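DNA-entry nuclease (Competence-specific nuclease) (Streptococcus agalactiae ILRI112, PDB 4QGO) probably cleaves DNA, and perhaps RNA, without sequence specificity as a beta-beta-alpha (His-Me finger) nuclease and acts as a virulence factor. Local coordinates at residues Q54-D58 and N131-V135; D58-P63 and Y178-D183. The protein carries 1 engineered substitution. All blocks are in the same frame, centred on the assembly; numbering follows the deposited sequence.

Contact 1: residues Q54-D58 and N131-V135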
loop_
_atom_site.group_PDB
_atom_site.type_symbol
_atom_site.label_atom_id
_atom_site.label_comp_id
_atom_site.label_asym_id
_atom_site.label_seq_id
_atom_site.Cartn_x
_atom_site.Cartn_y
_atom_site.Cartn_z
ATOM N N GLN A 54 -0.964 14.055 1.616
ATOM C CA GLN A 54 -1.342 14.172 3.012
ATOM C C GLN A 54 -1.253 12.802 3.669
ATOM O O GLN A 54 -2.002 11.888 3.316
ATOM C CB GLN A 54 -2.765 14.714 3.136
ATOM C CG GLN A 54 -3.214 14.866 4.570
ATOM C CD GLN A 54 -2.487 15.968 5.289
ATOM O OE1 GLN A 54 -2.525 17.130 4.870
ATOM N NE2 GLN A 54 -1.799 15.617 6.369
ATOM N N ASN A 55 -0.325 12.647 4.610
ATOM C CA ASN A 55 -0.284 11.450 5.449
ATOM C C ASN A 55 -1.046 11.712 6.735
ATOM O O ASN A 55 -1.193 12.870 7.163
ATOM C CB ASN A 55 1.156 11.066 5.790
ATOM C CG ASN A 55 1.888 10.433 4.625
ATOM O OD1 ASN A 55 2.886 10.965 4.133
ATOM N ND2 ASN A 55 1.425 9.257 4.213
ATOM N N THR A 56 -1.548 10.649 7.359
ATOM C CA THR A 56 -2.294 10.793 8.607
ATOM C C THR A 56 -2.006 9.600 9.501
ATOM O O THR A 56 -1.494 8.572 9.047
ATOM C CB THR A 56 -3.824 10.901 8.397
ATOM O OG1 THR A 56 -4.375 9.615 8.098
ATOM C CG2 THR A 56 -4.181 11.899 7.280
ATOM N N ILE A 57 -2.329 9.745 10.780
ATOM C CA ILE A 57 -2.219 8.639 11.726
ATOM C C ILE A 57 -3.511 8.475 12.514
ATOM O O ILE A 57 -4.280 9.423 12.657
ATOM C CB ILE A 57 -1.023 8.790 12.700
ATOM C CG1 ILE A 57 -1.099 10.102 13.482
ATOM C CG2 ILE A 57 0.309 8.682 11.947
ATOM C CD1 ILE A 57 -0.009 10.226 14.537
ATOM N N ASP A 58 -3.747 7.270 13.029
ATOM C CA ASP A 58 -4.973 7.009 13.782
ATOM C C ASP A 58 -4.762 7.219 15.290
ATOM O O ASP A 58 -3.712 7.688 15.711
ATOM C CB ASP A 58 -5.566 5.632 13.444
ATOM C CG ASP A 58 -4.636 4.478 13.790
ATOM O OD1 ASP A 58 -3.802 4.631 14.709
ATOM O OD2 ASP A 58 -4.763 3.418 13.135
ATOM N N ASN A 131 9.619 8.652 7.544
ATOM C CA ASN A 131 8.405 9.412 7.831
ATOM C C ASN A 131 7.436 8.489 8.565
ATOM O O ASN A 131 6.911 7.555 7.964
ATOM C CB ASN A 131 7.786 9.917 6.524
ATOM C CG ASN A 131 6.482 10.681 6.740
ATOM O OD1 ASN A 131 5.822 10.548 7.774
ATOM N ND2 ASN A 131 6.099 11.472 5.746
ATOM N N PRO A 132 7.195 8.732 9.866
ATOM C CA PRO A 132 6.458 7.749 10.668
ATOM C C PRO A 132 4.980 7.658 10.305
ATOM O O PRO A 132 4.301 6.731 10.749
ATOM C CB PRO A 132 6.630 8.271 12.099
ATOM C CG PRO A 132 6.786 9.753 11.924
ATOM C CD PRO A 132 7.592 9.910 10.661
ATOM N N GLN A 133 4.479 8.604 9.519
ATOM C CA GLN A 133 3.089 8.553 9.096
ATOM C C GLN A 133 2.940 7.893 7.732
ATOM O O GLN A 133 1.820 7.650 7.284
ATOM C CB GLN A 133 2.486 9.964 9.038
ATOM C CG GLN A 133 2.690 10.759 10.305
ATOM C CD GLN A 133 1.629 11.820 10.509
ATOM O OE1 GLN A 133 0.808 12.081 9.628
ATOM N NE2 GLN A 133 1.640 12.436 11.679
ATOM N N ASN A 134 4.066 7.595 7.083
ATOM C CA ASN A 134 4.061 7.103 5.698
ATOM C C ASN A 134 4.712 5.741 5.512
ATOM O O ASN A 134 4.872 5.295 4.385
ATOM C CB ASN A 134 4.756 8.119 4.760
ATOM C CG ASN A 134 4.518 7.832 3.266
ATOM O OD1 ASN A 134 3.408 7.537 2.848
ATOM N ND2 ASN A 134 5.577 7.922 2.463
ATOM N N VAL A 135 5.099 5.076 6.600
ATOM C CA VAL A 135 5.835 3.817 6.473
ATOM C C VAL A 135 5.276 2.756 7.403
ATOM O O VAL A 135 5.072 3.009 8.594
ATOM C CB VAL A 135 7.340 4.010 6.776
ATOM C CG1 VAL A 135 8.078 2.674 6.639
ATOM C CG2 VAL A 135 7.938 5.063 5.857
HETATM O O HOH W 1 -0.681 8.188 6.054
#
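The backbones of N55 and Q133 come closest, with CA atoms 5.8 Å apart, where the chain leaving strand 52-54 passes the turn before strand 135-139. N55 has its CG anti to the carbonyl carbon (chi1 -75°), which sends the amide across to N134, and ND2 donates to N134 OD1 at 3.0 Å with an N-H...O angle of 150°. The donor lies above the carbonyl plane of N134, the amide planes 47° apart. N134 OD1 also accepts from the backbone N of I114, while N55 OD1 takes the indole NE1 of W125, so both ends of the buried N55 amide are bonded. N131 OD1 receives Q133 N at 2.9 Å, an Asx turn in the loop entering strand 135-139, which pairs antiparallel with 108-112; N131 ND2 donates to D126 O. This strand pair, followed by helix 140-144, is probably the beta-beta-alpha core of the His-Me finger nucleases. Water 1 joins the two backbones: it accepts from T56 N at 2.9 Å and N55 ND2, and lies 2.8 Å from Q133 O, to which it probably donates. Q133 CB packs 3.7 Å from N55 CB, and I57 CG2 lies 3.6 Å from Q133 CG, the latter side chains crossing nearly at right angles.

Contact 2: residues D58-P63 and Y178-D183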
loop_
_atom_site.group_PDB
_atom_site.type_symbol
_atom_site.label_atom_id
_atom_site.label_comp_id
_atom_site.label_asym_id
_atom_site.label_seq_id
_atom_site.Cartn_x
_atom_site.Cartn_y
_atom_site.Cartn_z
ATOM N N ASP A 58 -3.747 7.270 13.029
ATOM C CA ASP A 58 -4.973 7.009 13.782
ATOM C C ASP A 58 -4.762 7.219 15.290
ATOM O O ASP A 58 -3.712 7.688 15.711
ATOM C CB ASP A 58 -5.566 5.632 13.444
ATOM C CG ASP A 58 -4.636 4.478 13.790
ATOM O OD1 ASP A 58 -3.802 4.631 14.709
ATOM O OD2 ASP A 58 -4.763 3.418 13.135
ATOM N N ASN A 59 -5.762 6.880 16.098
ATOM C CA ASN A 59 -5.676 7.176 17.527
ATOM C C ASN A 59 -4.661 6.309 18.265
ATOM O O ASN A 59 -4.280 6.607 19.397
ATOM C CB ASN A 59 -7.056 7.095 18.187
ATOM C CG ASN A 59 -7.912 8.325 17.897
ATOM O OD1 ASN A 59 -7.394 9.412 17.635
ATOM N ND2 ASN A 59 -9.229 8.153 17.942
ATOM N N GLN A 60 -4.217 5.242 17.613
ATOM C CA GLN A 60 -3.172 4.398 18.168
ATOM C C GLN A 60 -1.814 4.749 17.575
ATOM O O GLN A 60 -0.851 3.998 17.721
ATOM C CB GLN A 60 -3.516 2.926 17.948
ATOM C CG GLN A 60 -4.779 2.495 18.709
ATOM C CD GLN A 60 -6.090 2.947 18.041
ATOM O OE1 GLN A 60 -6.286 2.789 16.829
ATOM N NE2 GLN A 60 -6.991 3.512 18.841
ATOM N N GLN A 61 -1.754 5.909 16.920
ATOM C CA GLN A 61 -0.523 6.452 16.338
ATOM C C GLN A 61 0.032 5.593 15.202
ATOM O O GLN A 61 1.233 5.613 14.939
ATOM C CB GLN A 61 0.579 6.654 17.389
ATOM C CG GLN A 61 0.110 7.050 18.777
ATOM C CD GLN A 61 -0.168 8.518 18.896
ATOM O OE1 GLN A 61 -0.540 9.173 17.922
ATOM N NE2 GLN A 61 0.019 9.059 20.097
ATOM N N ARG A 62 -0.849 4.856 14.532
ATOM C CA ARG A 62 -0.456 4.028 13.392
ATOM C C ARG A 62 -0.699 4.785 12.095
ATOM O O ARG A 62 -1.676 5.523 11.990
ATOM C CB ARG A 62 -1.292 2.746 13.344
ATOM C CG ARG A 62 -1.288 1.943 14.637
ATOM C CD ARG A 62 -2.204 0.731 14.548
ATOM N NE ARG A 62 -3.581 1.075 14.216
ATOM C CZ ARG A 62 -4.605 0.230 14.244
ATOM N NH1 ARG A 62 -4.440 -1.041 14.599
ATOM N NH2 ARG A 62 -5.814 0.666 13.933
ATOM N N PRO A 63 0.170 4.592 11.091
ATOM C CA PRO A 63 -0.116 5.184 9.773
ATOM C C PRO A 63 -1.501 4.811 9.274
ATOM O O PRO A 63 -1.914 3.651 9.326
ATOM C CB PRO A 63 0.971 4.581 8.876
ATOM C CG PRO A 63 2.118 4.375 9.822
ATOM C CD PRO A 63 1.479 3.918 11.115
ATOM N N TYR A 178 -6.191 -2.474 9.058
ATOM C CA TYR A 178 -5.878 -3.168 10.313
ATOM C C TYR A 178 -7.074 -4.017 10.738
ATOM O O TYR A 178 -8.223 -3.633 10.506
ATOM C CB TYR A 178 -5.529 -2.175 11.427
ATOM C CG TYR A 178 -4.343 -1.275 11.104
ATOM C CD1 TYR A 178 -3.044 -1.698 11.331
ATOM C CD2 TYR A 178 -4.534 -0.008 10.564
ATOM C CE1 TYR A 178 -1.961 -0.888 11.028
ATOM C CE2 TYR A 178 -3.459 0.814 10.271
ATOM C CZ TYR A 178 -2.175 0.369 10.500
ATOM O OH TYR A 178 -1.112 1.177 10.202
ATOM N N ARG A 179 -6.811 -5.167 11.360
ATOM C CA ARG A 179 -7.885 -6.081 11.768
ATOM C C ARG A 179 -8.719 -5.497 12.888
ATOM O O ARG A 179 -9.886 -5.859 13.063
ATOM C CB ARG A 179 -7.319 -7.395 12.296
ATOM C CG ARG A 179 -6.598 -8.264 11.279
ATOM C CD ARG A 179 -6.174 -9.583 11.921
ATOM N NE ARG A 179 -5.361 -9.358 13.110
ATOM C CZ ARG A 179 -5.050 -10.301 13.993
ATOM N NH1 ARG A 179 -5.490 -11.543 13.825
ATOM N NH2 ARG A 179 -4.304 -10.003 15.047
ATOM N N ASN A 180 -8.090 -4.624 13.661
ATOM C CA ASN A 180 -8.664 -4.105 14.890
ATOM C C ASN A 180 -7.927 -2.837 15.288
ATOM O O ASN A 180 -7.024 -2.374 14.584
ATOM C CB ASN A 180 -8.559 -5.160 15.994
ATOM C CG ASN A 180 -7.135 -5.629 16.217
ATOM O OD1 ASN A 180 -6.217 -4.820 16.369
ATOM N ND2 ASN A 180 -6.937 -6.944 16.210
ATOM N N ASP A 181 -8.287 -2.275 16.430
ATOM C CA ASP A 181 -7.735 -0.985 16.805
ATOM C C ASP A 181 -6.314 -1.049 17.347
ATOM O O ASP A 181 -5.664 -0.017 17.471
ATOM C CB ASP A 181 -8.646 -0.268 17.809
ATOM C CG ASP A 181 -9.894 0.293 17.164
ATOM O OD1 ASP A 181 -9.910 0.449 15.924
ATOM O OD2 ASP A 181 -10.859 0.587 17.903
ATOM N N THR A 182 -5.814 -2.246 17.646
ATOM C CA THR A 182 -4.524 -2.352 18.328
ATOM C C THR A 182 -3.364 -2.980 17.542
ATOM O O THR A 182 -2.207 -2.759 17.894
ATOM C CB THR A 182 -4.668 -3.075 19.676
ATOM O OG1 THR A 182 -5.228 -4.376 19.469
ATOM C CG2 THR A 182 -5.586 -2.280 20.594
ATOM N N ASP A 183 -3.663 -3.761 16.503
ATOM C CA ASP A 183 -2.604 -4.409 15.717
ATOM C C ASP A 183 -1.548 -3.408 15.274
ATOM O O ASP A 183 -1.865 -2.305 14.809
ATOM C CB ASP A 183 -3.150 -5.040 14.440
ATOM C CG ASP A 183 -3.789 -6.389 14.654
ATOM O OD1 ASP A 183 -3.805 -6.926 15.786
ATOM O OD2 ASP A 183 -4.267 -6.929 13.645
HETATM O O HOH W 2 -8.462 3.018 14.835
#
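A cation-pi stack reinforced by backbone hydrogen bonds joins two loops at one end of the main antiparallel sheet, where 58-63 leads to strand 66-70 and the loop 178-183 leaves the neighbouring strand 170-177. The guanidinium of R62 lies flat on the Y178 ring, their planes 11° apart and R62 CZ 3.8 Å from the ring centroid. The two side chains run past each other in opposite directions, which also brings R62 CD over the same ring face as a CH-pi contact. On the opposite guanidinium face sits D181 O, an approach that is not a hydrogen bond. The edge is polar: R62 NH1 donates to N180 O at 2.9 Å and to D183 O at 2.9 Å, the latter on a lone pair in the carbonyl plane. R62 also forms a side-on salt bridge with D58, both NE (2.8 Å) and NH2 bonding to D58 OD2, NE on its syn lone pair and NH2 from above the carboxylate plane. Partners at the edge and over both faces thus fix the rotation of this buried group, and the carboxylate would be expected to help balance its charge. Each loop is shaped by an Asx turn. D58 OD1 accepts Q60 N within a type I beta turn from D58 to Q61, and R62 N, one residue beyond that turn, reaches the same oxygen from the opposite face; N180 OD1 accepts T182 N and D183 N, the second at 2.8 Å. Y178 OH donates to P63 O at 2.7 Å, meeting a lone pair within the plane of that carbonyl. V136 of strand 135-139 touches both P63 and Y178. Farther out, water 2 donates to Q60 OE1 and D181 OD1, while R179 NE forms a salt bridge with D183 OD2 at 2.7 Å.

Both contacts use the one connection between strands 52-54 and 66-70, and they share D58, with centres about 12 Å apart. Each is partly buried. Contact 1 joins the connection to the loop ahead of strand 135-139, part of a separate two-strand sheet, whereas contact 2 joins it to a loop between two strands of the main sheet. Each has a bridging water, but otherwise their chemistry differs: buried neutral amides and apolar contacts in contact 1, a buried arginine with charge pairing and aromatic stacking in contact 2. P63 links them directly, its CG lying 3.3 Å from P132 O and its CB 3.6 Å from Q133 O. Contact 2 also reaches exposed residues at its outer margin.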